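Local coordinates for salicylic acid-binding protein 2 (PDB 1XKL), which hydrolyses methyl salicylate to salicylate and methanol, a step in the signalling that activates systemic acquired resistance in tobacco, at residues Ala13-Trp18 with Leu175-Ser179; Gln121-Arg125 with Pro214-Trp220; Asn130-Phe136 with Met149-Phe155. All coordinates share one frame; numbering follows the deposited sequence.

Interaction 1. Residues Ala13-Trp18 with Leu175-Ser179. With STH (2-amino-4H-1,3-benzoxathiin-4-ol), chain E.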
loop_
_atom_site.group_PDB
_atom_site.type_symbol
_atom_site.label_atom_id
_atom_site.label_comp_id
_atom_site.label_asym_id
_atom_site.label_seq_id
_atom_site.Cartn_x
_atom_site.Cartn_y
_atom_site.Cartn_z
ATOM N N ALA A 13 -21.058 20.084 6.680
ATOM C CA ALA A 13 -20.534 19.018 5.841
ATOM C C ALA A 13 -19.045 18.759 6.010
ATOM O O ALA A 13 -18.241 19.687 6.144
ATOM C CB ALA A 13 -20.841 19.321 4.382
ATOM N N CYS A 14 -18.690 17.480 5.986
ATOM C CA CYS A 14 -17.305 17.054 6.122
ATOM C C CYS A 14 -16.762 17.251 7.536
ATOM O O CYS A 14 -15.596 16.957 7.787
ATOM C CB CYS A 14 -16.415 17.801 5.122
ATOM S SG CYS A 14 -16.824 17.553 3.362
ATOM N N HIS A 15 -17.594 17.748 8.451
ATOM C CA HIS A 15 -17.157 17.961 9.834
ATOM C C HIS A 15 -17.865 17.029 10.811
ATOM O O HIS A 15 -18.505 16.064 10.394
ATOM C CB HIS A 15 -17.366 19.426 10.242
ATOM C CG HIS A 15 -16.410 20.372 9.583
ATOM N ND1 HIS A 15 -16.388 20.581 8.220
ATOM C CD2 HIS A 15 -15.403 21.123 10.094
ATOM C CE1 HIS A 15 -15.407 21.413 7.918
ATOM N NE2 HIS A 15 -14.794 21.758 9.038
ATOM N N GLY A 16 -17.736 17.303 12.107
ATOM C CA GLY A 16 -18.371 16.462 13.116
ATOM C C GLY A 16 -18.543 17.163 14.457
ATOM O O GLY A 16 -18.219 18.339 14.589
ATOM N N GLY A 17 -19.052 16.447 15.458
ATOM C CA GLY A 17 -19.240 17.051 16.767
ATOM C C GLY A 17 -17.971 17.706 17.282
ATOM O O GLY A 17 -18.014 18.693 18.017
ATOM N N TRP A 18 -16.829 17.159 16.882
ATOM C CA TRP A 18 -15.550 17.691 17.313
ATOM C C TRP A 18 -15.369 19.183 17.020
ATOM O O TRP A 18 -14.670 19.875 17.759
ATOM C CB TRP A 18 -14.410 16.927 16.648
ATOM C CG TRP A 18 -14.424 16.983 15.152
ATOM C CD1 TRP A 18 -14.973 16.064 14.300
ATOM C CD2 TRP A 18 -13.814 17.981 14.324
ATOM N NE1 TRP A 18 -14.732 16.423 12.992
ATOM C CE2 TRP A 18 -14.023 17.595 12.979
ATOM C CE3 TRP A 18 -13.109 19.161 14.587
ATOM C CZ2 TRP A 18 -13.549 18.347 11.900
ATOM C CZ3 TRP A 18 -12.637 19.913 13.517
ATOM C CH2 TRP A 18 -12.858 19.500 12.186
ATOM N N LEU A 175 -9.335 15.429 10.397
ATOM C CA LEU A 175 -10.641 14.881 10.752
ATOM C C LEU A 175 -11.732 14.992 9.699
ATOM O O LEU A 175 -12.751 14.309 9.798
ATOM C CB LEU A 175 -11.142 15.528 12.040
ATOM C CG LEU A 175 -10.351 15.195 13.309
ATOM C CD1 LEU A 175 -10.848 16.055 14.471
ATOM C CD2 LEU A 175 -10.516 13.719 13.624
ATOM N N VAL A 176 -11.539 15.849 8.700
ATOM C CA VAL A 176 -12.558 16.010 7.668
ATOM C C VAL A 176 -12.823 14.724 6.906
ATOM O O VAL A 176 -11.906 13.973 6.596
ATOM C CB VAL A 176 -12.190 17.112 6.639
ATOM C CG1 VAL A 176 -12.266 18.477 7.300
ATOM C CG2 VAL A 176 -10.815 16.862 6.051
ATOM N N ARG A 177 -14.092 14.472 6.613
ATOM C CA ARG A 177 -14.472 13.285 5.875
ATOM C C ARG A 177 -15.395 13.681 4.731
ATOM O O ARG A 177 -15.955 14.781 4.721
ATOM C CB ARG A 177 -15.185 12.294 6.799
ATOM C CG ARG A 177 -14.316 11.736 7.933
ATOM C CD ARG A 177 -15.158 10.908 8.893
ATOM N NE ARG A 177 -15.724 9.736 8.232
ATOM C CZ ARG A 177 -16.641 8.940 8.771
ATOM N NH1 ARG A 177 -17.107 9.184 9.986
ATOM N NH2 ARG A 177 -17.096 7.895 8.095
ATOM N N PRO A 178 -15.561 12.793 3.743
ATOM C CA PRO A 178 -16.447 13.138 2.629
ATOM C C PRO A 178 -17.910 13.192 3.049
ATOM O O PRO A 178 -18.330 12.454 3.935
ATOM C CB PRO A 178 -16.174 12.030 1.608
ATOM C CG PRO A 178 -15.739 10.862 2.467
ATOM C CD PRO A 178 -14.864 11.515 3.508
ATOM N N SER A 179 -18.681 14.094 2.453
ATOM C CA SER A 179 -20.099 14.148 2.769
ATOM C C SER A 179 -20.862 14.365 1.465
ATOM O O SER A 179 -20.461 13.836 0.425
ATOM C CB SER A 179 -20.417 15.241 3.813
ATOM O OG SER A 179 -20.439 16.546 3.274
HETATM C C8 STH E . -21.349 22.927 3.501
HETATM O O8 STH E . -22.360 22.261 2.881
HETATM C C1 STH E . -20.546 23.968 2.798
HETATM C C2 STH E . -19.449 24.659 3.521
HETATM C C3 STH E . -18.683 25.652 2.846
HETATM C C4 STH E . -18.949 25.963 1.475
HETATM C C5 STH E . -19.998 25.297 0.769
HETATM C C6 STH E . -20.774 24.309 1.413
HETATM C C7 STH E . -20.125 23.666 5.641
HETATM O O2 STH E . -19.164 24.381 4.882
HETATM N N7 STH E . -19.453 23.012 6.665
HETATM S S7 STH E . -21.080 22.635 4.848
HETATM O O HOH W 1 -15.317 14.591 10.599
#
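Cys14 and Arg177 join the two loops through one backbone hydrogen bond, from Arg177 N to Cys14 O (3.1 Å). The same oxygen also receives a CA-H...O contact from Val176 CA at 3.2 Å. In return, Cys14 CA makes a bent CA-H...O contact with Arg177 O, 3.0 Å away. Leu175 CD1 lies over the five-membered ring of Trp18, 3.7 Å from its centroid, in a CH-pi contact. A water in the indole plane, at its edge, bridges the segments: it accepts from Trp18 NE1 (3.1 Å) and donates to Leu175 O. Ser179 OG, set between its backbone N and carbonyl carbon (chi1 78°), faces Ala13 CB at 3.0 Å.

Farther out, His15 ND1 donates to Ala13 O at 2.9 Å, while His15 NE2 pairs with Tyr161 OH. Arg177 NH1 bonds to the carbonyls of Gly43 and Asp45. Leu175 also packs on Leu175 of the second subunit.

Ala13 belongs to the salicylate site, and its N lies 3.1 Å from STH S7. This backbone N-H is probably part of the oxyanion hole, as in other alpha/beta hydrolases. Arg177 O is buried without a conventional hydrogen-bond partner, so the Cys14 CA-H contact probably offers partial compensation.

Interaction 2. Residues Gln121-Arg125 with Pro214-Trp220. With STH (2-amino-4H-1,3-benzoxathiin-4-ol), chain E.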
loop_
_atom_site.group_PDB
_atom_site.type_symbol
_atom_site.label_atom_id
_atom_site.label_comp_id
_atom_site.label_asym_id
_atom_site.label_seq_id
_atom_site.Cartn_x
_atom_site.Cartn_y
_atom_site.Cartn_z
ATOM N N GLN A 121 -29.313 28.025 -5.260
ATOM C CA GLN A 121 -28.982 29.438 -5.323
ATOM C C GLN A 121 -27.511 29.636 -4.977
ATOM O O GLN A 121 -26.783 30.315 -5.706
ATOM C CB GLN A 121 -29.884 30.229 -4.375
ATOM C CG GLN A 121 -31.334 30.294 -4.848
ATOM C CD GLN A 121 -31.464 31.004 -6.188
ATOM O OE1 GLN A 121 -31.111 32.177 -6.318
ATOM N NE2 GLN A 121 -31.966 30.293 -7.193
ATOM N N TYR A 122 -27.067 29.035 -3.874
ATOM C CA TYR A 122 -25.666 29.143 -3.460
ATOM C C TYR A 122 -24.732 28.855 -4.638
ATOM O O TYR A 122 -23.832 29.635 -4.935
ATOM C CB TYR A 122 -25.366 28.150 -2.331
ATOM C CG TYR A 122 -23.893 28.041 -2.010
ATOM C CD1 TYR A 122 -23.243 29.039 -1.291
ATOM C CD2 TYR A 122 -23.135 26.975 -2.491
ATOM C CE1 TYR A 122 -21.874 28.985 -1.063
ATOM C CE2 TYR A 122 -21.766 26.908 -2.272
ATOM C CZ TYR A 122 -21.139 27.918 -1.560
ATOM O OH TYR A 122 -19.777 27.876 -1.370
ATOM N N ASN A 123 -24.952 27.723 -5.299
ATOM C CA ASN A 123 -24.126 27.323 -6.428
ATOM C C ASN A 123 -24.201 28.278 -7.605
ATOM O O ASN A 123 -23.216 28.461 -8.319
ATOM C CB ASN A 123 -24.512 25.921 -6.887
ATOM C CG ASN A 123 -24.168 24.864 -5.863
ATOM O OD1 ASN A 123 -23.007 24.714 -5.473
ATOM N ND2 ASN A 123 -25.174 24.121 -5.419
ATOM N N GLU A 124 -25.367 28.883 -7.811
ATOM C CA GLU A 124 -25.548 29.814 -8.918
ATOM C C GLU A 124 -24.787 31.108 -8.703
ATOM O O GLU A 124 -24.495 31.821 -9.660
ATOM C CB GLU A 124 -27.033 30.100 -9.129
ATOM C CG GLU A 124 -27.731 29.016 -9.928
ATOM C CD GLU A 124 -29.235 29.102 -9.844
ATOM O OE1 GLU A 124 -29.792 30.193 -10.104
ATOM O OE2 GLU A 124 -29.865 28.073 -9.523
ATOM N N ARG A 125 -24.475 31.435 -7.454
ATOM C CA ARG A 125 -23.707 32.649 -7.222
ATOM C C ARG A 125 -22.362 32.323 -6.600
ATOM O O ARG A 125 -21.793 33.135 -5.876
ATOM C CB ARG A 125 -24.477 33.657 -6.358
ATOM C CG ARG A 125 -25.120 33.102 -5.126
ATOM C CD ARG A 125 -26.630 33.157 -5.259
ATOM N NE ARG A 125 -27.121 34.505 -5.500
ATOM C CZ ARG A 125 -28.410 34.819 -5.598
ATOM N NH1 ARG A 125 -29.321 33.865 -5.473
ATOM N NH2 ARG A 125 -28.789 36.083 -5.827
ATOM N N PRO A 214 -20.048 33.064 1.511
ATOM C CA PRO A 214 -19.869 34.515 1.644
ATOM C C PRO A 214 -21.023 35.266 2.300
ATOM O O PRO A 214 -22.176 34.842 2.230
ATOM C CB PRO A 214 -19.579 34.967 0.209
ATOM C CG PRO A 214 -20.156 33.866 -0.645
ATOM C CD PRO A 214 -19.834 32.628 0.122
ATOM N N GLU A 215 -20.684 36.371 2.961
ATOM C CA GLU A 215 -21.656 37.206 3.666
ATOM C C GLU A 215 -22.836 37.564 2.789
ATOM O O GLU A 215 -23.990 37.529 3.227
ATOM C CB GLU A 215 -21.003 38.503 4.146
ATOM C CG GLU A 215 -21.963 39.379 4.937
ATOM C CD GLU A 215 -21.337 40.674 5.418
ATOM O OE1 GLU A 215 -21.965 41.351 6.257
ATOM O OE2 GLU A 215 -20.229 41.018 4.960
ATOM N N GLU A 216 -22.534 37.919 1.545
ATOM C CA GLU A 216 -23.575 38.305 0.606
ATOM C C GLU A 216 -24.662 37.249 0.482
ATOM O O GLU A 216 -25.851 37.579 0.491
ATOM C CB GLU A 216 -22.974 38.621 -0.770
ATOM C CG GLU A 216 -21.935 37.621 -1.279
ATOM C CD GLU A 216 -20.501 38.027 -0.937
ATOM O OE1 GLU A 216 -20.215 38.258 0.264
ATOM O OE2 GLU A 216 -19.662 38.111 -1.872
ATOM N N PHE A 217 -24.271 35.980 0.381
ATOM C CA PHE A 217 -25.264 34.920 0.254
ATOM C C PHE A 217 -25.988 34.709 1.578
ATOM O O PHE A 217 -27.161 34.337 1.605
ATOM C CB PHE A 217 -24.626 33.603 -0.193
ATOM C CG PHE A 217 -25.627 32.511 -0.422
ATOM C CD1 PHE A 217 -26.431 32.512 -1.559
ATOM C CD2 PHE A 217 -25.821 31.523 0.534
ATOM C CE1 PHE A 217 -27.416 31.544 -1.734
ATOM C CE2 PHE A 217 -26.800 30.553 0.367
ATOM C CZ PHE A 217 -27.604 30.561 -0.767
ATOM N N GLN A 218 -25.279 34.928 2.678
ATOM C CA GLN A 218 -25.885 34.788 3.984
ATOM C C GLN A 218 -26.980 35.853 4.114
ATOM O O GLN A 218 -28.104 35.554 4.520
ATOM C CB GLN A 218 -24.831 34.963 5.083
ATOM C CG GLN A 218 -23.810 33.830 5.177
ATOM C CD GLN A 218 -22.831 34.043 6.315
ATOM O OE1 GLN A 218 -23.226 34.393 7.423
ATOM N NE2 GLN A 218 -21.553 33.828 6.049
ATOM N N ARG A 219 -26.659 37.094 3.754
ATOM C CA ARG A 219 -27.648 38.173 3.832
ATOM C C ARG A 219 -28.751 37.935 2.804
ATOM O O ARG A 219 -29.893 38.348 3.000
ATOM C CB ARG A 219 -26.985 39.533 3.586
ATOM C CG ARG A 219 -25.648 39.699 4.296
ATOM C CD ARG A 219 -25.522 41.026 5.031
ATOM N NE ARG A 219 -26.182 41.003 6.341
ATOM C CZ ARG A 219 -25.553 41.186 7.499
ATOM N NH1 ARG A 219 -26.232 41.152 8.636
ATOM N NH2 ARG A 219 -24.242 41.401 7.518
ATOM N N TRP A 220 -28.404 37.259 1.712
ATOM C CA TRP A 220 -29.377 36.957 0.676
ATOM C C TRP A 220 -30.461 36.048 1.241
ATOM O O TRP A 220 -31.646 36.233 0.966
ATOM C CB TRP A 220 -28.711 36.264 -0.508
ATOM C CG TRP A 220 -29.671 35.984 -1.611
ATOM C CD1 TRP A 220 -30.025 36.829 -2.630
ATOM C CD2 TRP A 220 -30.476 34.810 -1.767
ATOM N NE1 TRP A 220 -31.004 36.253 -3.403
ATOM C CE2 TRP A 220 -31.300 35.015 -2.897
ATOM C CE3 TRP A 220 -30.585 33.607 -1.059
ATOM C CZ2 TRP A 220 -32.220 34.060 -3.335
ATOM C CZ3 TRP A 220 -31.501 32.654 -1.494
ATOM C CH2 TRP A 220 -32.307 32.887 -2.623
HETATM C C8 STH E . -21.349 22.927 3.501
HETATM O O8 STH E . -22.360 22.261 2.881
HETATM C C1 STH E . -20.546 23.968 2.798
HETATM C C2 STH E . -19.449 24.659 3.521
HETATM C C3 STH E . -18.683 25.652 2.846
HETATM C C4 STH E . -18.949 25.963 1.475
HETATM C C5 STH E . -19.998 25.297 0.769
HETATM C C6 STH E . -20.774 24.309 1.413
HETATM C C7 STH E . -20.125 23.666 5.641
HETATM O O2 STH E . -19.164 24.381 4.882
HETATM N N7 STH E . -19.453 23.012 6.665
HETATM S S7 STH E . -21.080 22.635 4.848
#
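Tyr122 packs its side chain against Phe217 and reaches from there to the ligand. Its CG stands anti to the backbone N (chi1 170°), which carries the ring past Phe217 toward the pocket. The contact starts at the backbone, where Tyr122 CA sits over the face of the Phe217 ring in a CH-pi contact, 3.9 Å from the centroid. Tyr122 CB follows, 3.6 Å from Phe217 CZ. Further out, Tyr122 CD1 comes within 4.0 Å of Phe217 CD2. The two rings form a T-shaped pair: the tyrosine turns its edge to the phenylalanine face, with planes at 78°. Tyr122 CE1 passes Pro214 CD at 4.3 Å, near the plane of the tyrosine ring. At the tip, Tyr122 OH lies 3.4 Å from STH C5 and is hydrogen-bonded to Gly212 O. That bond ties the phenol to the loop just before helix 215-225.

The outer end of the contact is a cation-pi pair. Arg125 CZ lies 3.9 Å from the centroid of the five-membered ring of Trp220, over its face. The planes are not stacked flat but tilted by 48°. Gln121 CG touches the far rim of the same indole, 3.6 Å from Trp220 CH2.

Tyr122 thus links a pocket wall to the packing of two helices. Phe107 meets its ring edge-to-face, and Trp131 also touches it. Helix 117-124 supplies the tyrosine. Helix 215-225 supplies Phe217 and Trp220, and its other side packs through Gln218 and Arg219 on strand 202-207 of the central parallel sheet.

Interaction 3. Residues Asn130-Phe136 with Met149-Phe155. With STH (2-amino-4H-1,3-benzoxathiin-4-ol), chain E.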
loop_
_atom_site.group_PDB
_atom_site.type_symbol
_atom_site.label_atom_id
_atom_site.label_comp_id
_atom_site.label_asym_id
_atom_site.label_seq_id
_atom_site.Cartn_x
_atom_site.Cartn_y
_atom_site.Cartn_z
ATOM N N ASN A 130 -14.194 28.526 -6.639
ATOM C CA ASN A 130 -14.197 28.788 -5.209
ATOM C C ASN A 130 -13.995 27.467 -4.465
ATOM O O ASN A 130 -13.652 27.463 -3.284
ATOM C CB ASN A 130 -15.524 29.420 -4.778
ATOM C CG ASN A 130 -15.425 30.125 -3.429
ATOM O OD1 ASN A 130 -14.698 31.111 -3.290
ATOM N ND2 ASN A 130 -16.153 29.622 -2.430
ATOM N N TRP A 131 -14.197 26.350 -5.164
ATOM C CA TRP A 131 -14.062 25.023 -4.560
ATOM C C TRP A 131 -12.627 24.536 -4.403
ATOM O O TRP A 131 -12.359 23.611 -3.631
ATOM C CB TRP A 131 -14.857 23.986 -5.359
ATOM C CG TRP A 131 -16.339 24.190 -5.288
ATOM C CD1 TRP A 131 -17.149 24.682 -6.271
ATOM C CD2 TRP A 131 -17.182 23.945 -4.157
ATOM N NE1 TRP A 131 -18.447 24.760 -5.823
ATOM C CE2 TRP A 131 -18.496 24.313 -4.528
ATOM C CE3 TRP A 131 -16.957 23.449 -2.863
ATOM C CZ2 TRP A 131 -19.583 24.203 -3.654
ATOM C CZ3 TRP A 131 -18.040 23.341 -1.994
ATOM C CH2 TRP A 131 -19.338 23.717 -2.397
ATOM N N LEU A 132 -11.715 25.154 -5.142
ATOM C CA LEU A 132 -10.304 24.798 -5.091
ATOM C C LEU A 132 -10.061 23.302 -5.260
ATOM O O LEU A 132 -10.440 22.714 -6.269
ATOM C CB LEU A 132 -9.683 25.286 -3.776
ATOM C CG LEU A 132 -9.634 26.800 -3.553
ATOM C CD1 LEU A 132 -8.884 27.112 -2.271
ATOM C CD2 LEU A 132 -8.960 27.474 -4.731
ATOM N N ASP A 133 -9.436 22.683 -4.266
ATOM C CA ASP A 133 -9.134 21.264 -4.355
ATOM C C ASP A 133 -10.213 20.347 -3.796
ATOM O O ASP A 133 -9.932 19.202 -3.449
ATOM C CB ASP A 133 -7.813 20.976 -3.648
ATOM C CG ASP A 133 -7.843 21.372 -2.192
ATOM O OD1 ASP A 133 -6.854 21.093 -1.486
ATOM O OD2 ASP A 133 -8.855 21.962 -1.754
ATOM N N THR A 134 -11.443 20.840 -3.704
ATOM C CA THR A 134 -12.539 20.028 -3.190
ATOM C C THR A 134 -12.892 18.930 -4.196
ATOM O O THR A 134 -12.922 19.178 -5.400
ATOM C CB THR A 134 -13.783 20.887 -2.928
ATOM O OG1 THR A 134 -13.493 21.842 -1.900
ATOM C CG2 THR A 134 -14.947 20.014 -2.497
ATOM N N GLN A 135 -13.164 17.725 -3.702
ATOM C CA GLN A 135 -13.492 16.597 -4.566
ATOM C C GLN A 135 -14.970 16.257 -4.669
ATOM O O GLN A 135 -15.643 16.039 -3.665
ATOM C CB GLN A 135 -12.770 15.332 -4.108
ATOM C CG GLN A 135 -11.268 15.328 -4.277
ATOM C CD GLN A 135 -10.697 13.930 -4.116
ATOM O OE1 GLN A 135 -10.984 13.032 -4.919
ATOM N NE2 GLN A 135 -9.896 13.733 -3.070
ATOM N N PHE A 136 -15.461 16.186 -5.899
ATOM C CA PHE A 136 -16.849 15.834 -6.159
ATOM C C PHE A 136 -16.851 14.520 -6.942
ATOM O O PHE A 136 -16.566 14.502 -8.139
ATOM C CB PHE A 136 -17.521 16.949 -6.965
ATOM C CG PHE A 136 -17.878 18.157 -6.147
ATOM C CD1 PHE A 136 -19.010 18.149 -5.340
ATOM C CD2 PHE A 136 -17.071 19.292 -6.159
ATOM C CE1 PHE A 136 -19.333 19.250 -4.548
ATOM C CE2 PHE A 136 -17.385 20.400 -5.370
ATOM C CZ PHE A 136 -18.519 20.377 -4.564
HETATM N N MSE A 149 -19.101 15.004 -1.617
HETATM C CA MSE A 149 -18.296 16.219 -1.546
HETATM C C MSE A 149 -17.237 16.047 -0.461
HETATM O O MSE A 149 -17.558 15.675 0.665
HETATM C CB MSE A 149 -19.194 17.420 -1.221
HETATM C CG MSE A 149 -18.462 18.744 -1.095
HETATM SE SE MSE A 149 -19.677 20.232 -0.730
HETATM C CE MSE A 149 -20.336 19.630 0.989
ATOM N N PHE A 150 -15.980 16.304 -0.804
ATOM C CA PHE A 150 -14.891 16.154 0.158
ATOM C C PHE A 150 -13.945 17.337 0.094
ATOM O O PHE A 150 -13.176 17.481 -0.858
ATOM C CB PHE A 150 -14.130 14.849 -0.116
ATOM C CG PHE A 150 -13.041 14.544 0.886
ATOM C CD1 PHE A 150 -13.233 14.779 2.241
ATOM C CD2 PHE A 150 -11.836 13.986 0.470
ATOM C CE1 PHE A 150 -12.241 14.461 3.173
ATOM C CE2 PHE A 150 -10.835 13.662 1.395
ATOM C CZ PHE A 150 -11.042 13.903 2.746
ATOM N N PHE A 151 -14.014 18.197 1.107
ATOM C CA PHE A 151 -13.159 19.378 1.160
ATOM C C PHE A 151 -11.682 18.995 1.095
ATOM O O PHE A 151 -11.261 18.009 1.695
ATOM C CB PHE A 151 -13.413 20.175 2.449
ATOM C CG PHE A 151 -14.818 20.689 2.587
ATOM C CD1 PHE A 151 -15.588 20.958 1.456
ATOM C CD2 PHE A 151 -15.362 20.938 3.843
ATOM C CE1 PHE A 151 -16.879 21.470 1.577
ATOM C CE2 PHE A 151 -16.651 21.450 3.975
ATOM C CZ PHE A 151 -17.414 21.716 2.836
ATOM N N GLY A 152 -10.911 19.777 0.349
ATOM C CA GLY A 152 -9.490 19.524 0.233
ATOM C C GLY A 152 -8.762 20.458 1.182
ATOM O O GLY A 152 -9.374 21.389 1.711
ATOM N N PRO A 153 -7.461 20.242 1.423
ATOM C CA PRO A 153 -6.671 21.088 2.325
ATOM C C PRO A 153 -6.612 22.573 1.946
ATOM O O PRO A 153 -6.664 23.443 2.819
ATOM C CB PRO A 153 -5.295 20.419 2.309
ATOM C CG PRO A 153 -5.257 19.735 0.965
ATOM C CD PRO A 153 -6.636 19.154 0.872
ATOM N N LYS A 154 -6.492 22.854 0.651
ATOM C CA LYS A 154 -6.441 24.231 0.158
ATOM C C LYS A 154 -7.775 24.914 0.451
ATOM O O LYS A 154 -7.817 26.031 0.977
ATOM C CB LYS A 154 -6.189 24.248 -1.358
ATOM C CG LYS A 154 -4.953 23.478 -1.826
ATOM C CD LYS A 154 -3.683 24.088 -1.259
ATOM C CE LYS A 154 -2.438 23.330 -1.722
ATOM N NZ LYS A 154 -2.228 23.397 -3.210
ATOM N N PHE A 155 -8.864 24.231 0.116
ATOM C CA PHE A 155 -10.201 24.773 0.331
ATOM C C PHE A 155 -10.421 25.111 1.794
ATOM O O PHE A 155 -11.003 26.147 2.120
ATOM C CB PHE A 155 -11.267 23.782 -0.134
ATOM C CG PHE A 155 -12.680 24.291 0.011
ATOM C CD1 PHE A 155 -13.495 23.849 1.047
ATOM C CD2 PHE A 155 -13.195 25.216 -0.899
ATOM C CE1 PHE A 155 -14.809 24.307 1.169
ATOM C CE2 PHE A 155 -14.505 25.680 -0.786
ATOM C CZ PHE A 155 -15.311 25.229 0.251
HETATM C C8 STH E . -21.349 22.927 3.501
HETATM O O8 STH E . -22.360 22.261 2.881
HETATM C C1 STH E . -20.546 23.968 2.798
HETATM C C2 STH E . -19.449 24.659 3.521
HETATM C C3 STH E . -18.683 25.652 2.846
HETATM C C4 STH E . -18.949 25.963 1.475
HETATM C C5 STH E . -19.998 25.297 0.769
HETATM C C6 STH E . -20.774 24.309 1.413
HETATM C C7 STH E . -20.125 23.666 5.641
HETATM O O2 STH E . -19.164 24.381 4.882
HETATM N N7 STH E . -19.453 23.012 6.665
HETATM S S7 STH E . -21.080 22.635 4.848
#
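Gln135 and Phe150 form a hydrogen-bonded pair of the antiparallel beta hairpin of strands 135-138 and 147-150. The hairpin lies apart from the central sheet of the alpha/beta hydrolase fold. It and the segments next to it help to line the ligand pocket.

Backbone bonds run both ways between the pair. Gln135 N reaches Phe150 O at 2.9 Å, nearly straight at 175°, and Phe150 N returns to Gln135 O. The next pair, Phe136 with Met149, is non-hydrogen-bonded.

Side-chain hydrogen bonds tie the loop before the hairpin to helix 153-160. Asp133 CG stands between its backbone N and carbonyl carbon (chi1 59°), which turns the carboxylate to the helix start. There OD1 accepts from Lys154 N at 2.8 Å and OD2 from Phe155 N at 2.9 Å. Both donors come on the syn side, tilted from the carboxylate plane. These N-H groups and the positive end of the helix dipole would probably favour the ionised acid. Asp133 OD2 is also 3.2 Å from CA of Gly152, the N-cap residue. Asn130 OD1 accepts from Lys159 NZ, of the salicylate site.

Aromatic contacts gather on the pocket side. The Trp131 and Phe155 rings lie nearly parallel (20°) but slid apart, so they barely overlap. Met149, a selenomethionine in this crystal, makes oblique Met-aromatic contacts with Trp131 and Phe136; its SE is 3.7 Å from Trp131 CZ3. Trp131 CH2 lies 3.6 Å from STH C5, and Phe151 CZ is as close to STH C2.

A type II' turn runs from Trp131 to Thr134. Trp131 O accepts from both Thr134 N and Thr134 OG1. The hydroxyl bond lies in the carbonyl plane, on a lone pair, and Thr134 OG1 also sits over the Phe155 face, 3.2 Å from Phe155 CG.

All three contacts touch STH, so each contributes to the wall of one pocket. Interactions 1 and 3 join directly: Ser179 N lies 2.6 Å from Met149 O, a probable hydrogen bond that fastens the 175-179 loop to the hairpin strand 147-150. Interactions 2 and 3 meet where Tyr122 CE2 packs on Trp131 CZ2 at 3.7 Å. Interactions 1 and 2 do not touch; their nearest atoms are about 10 Å apart. In the active site, the side chain of Ala13 in interaction 1 is about 6 Å from that of Ser81, the nucleophile. Pro214 of interaction 2 comes about 5 Å from the charge-relay residue Asp210, again between side chains.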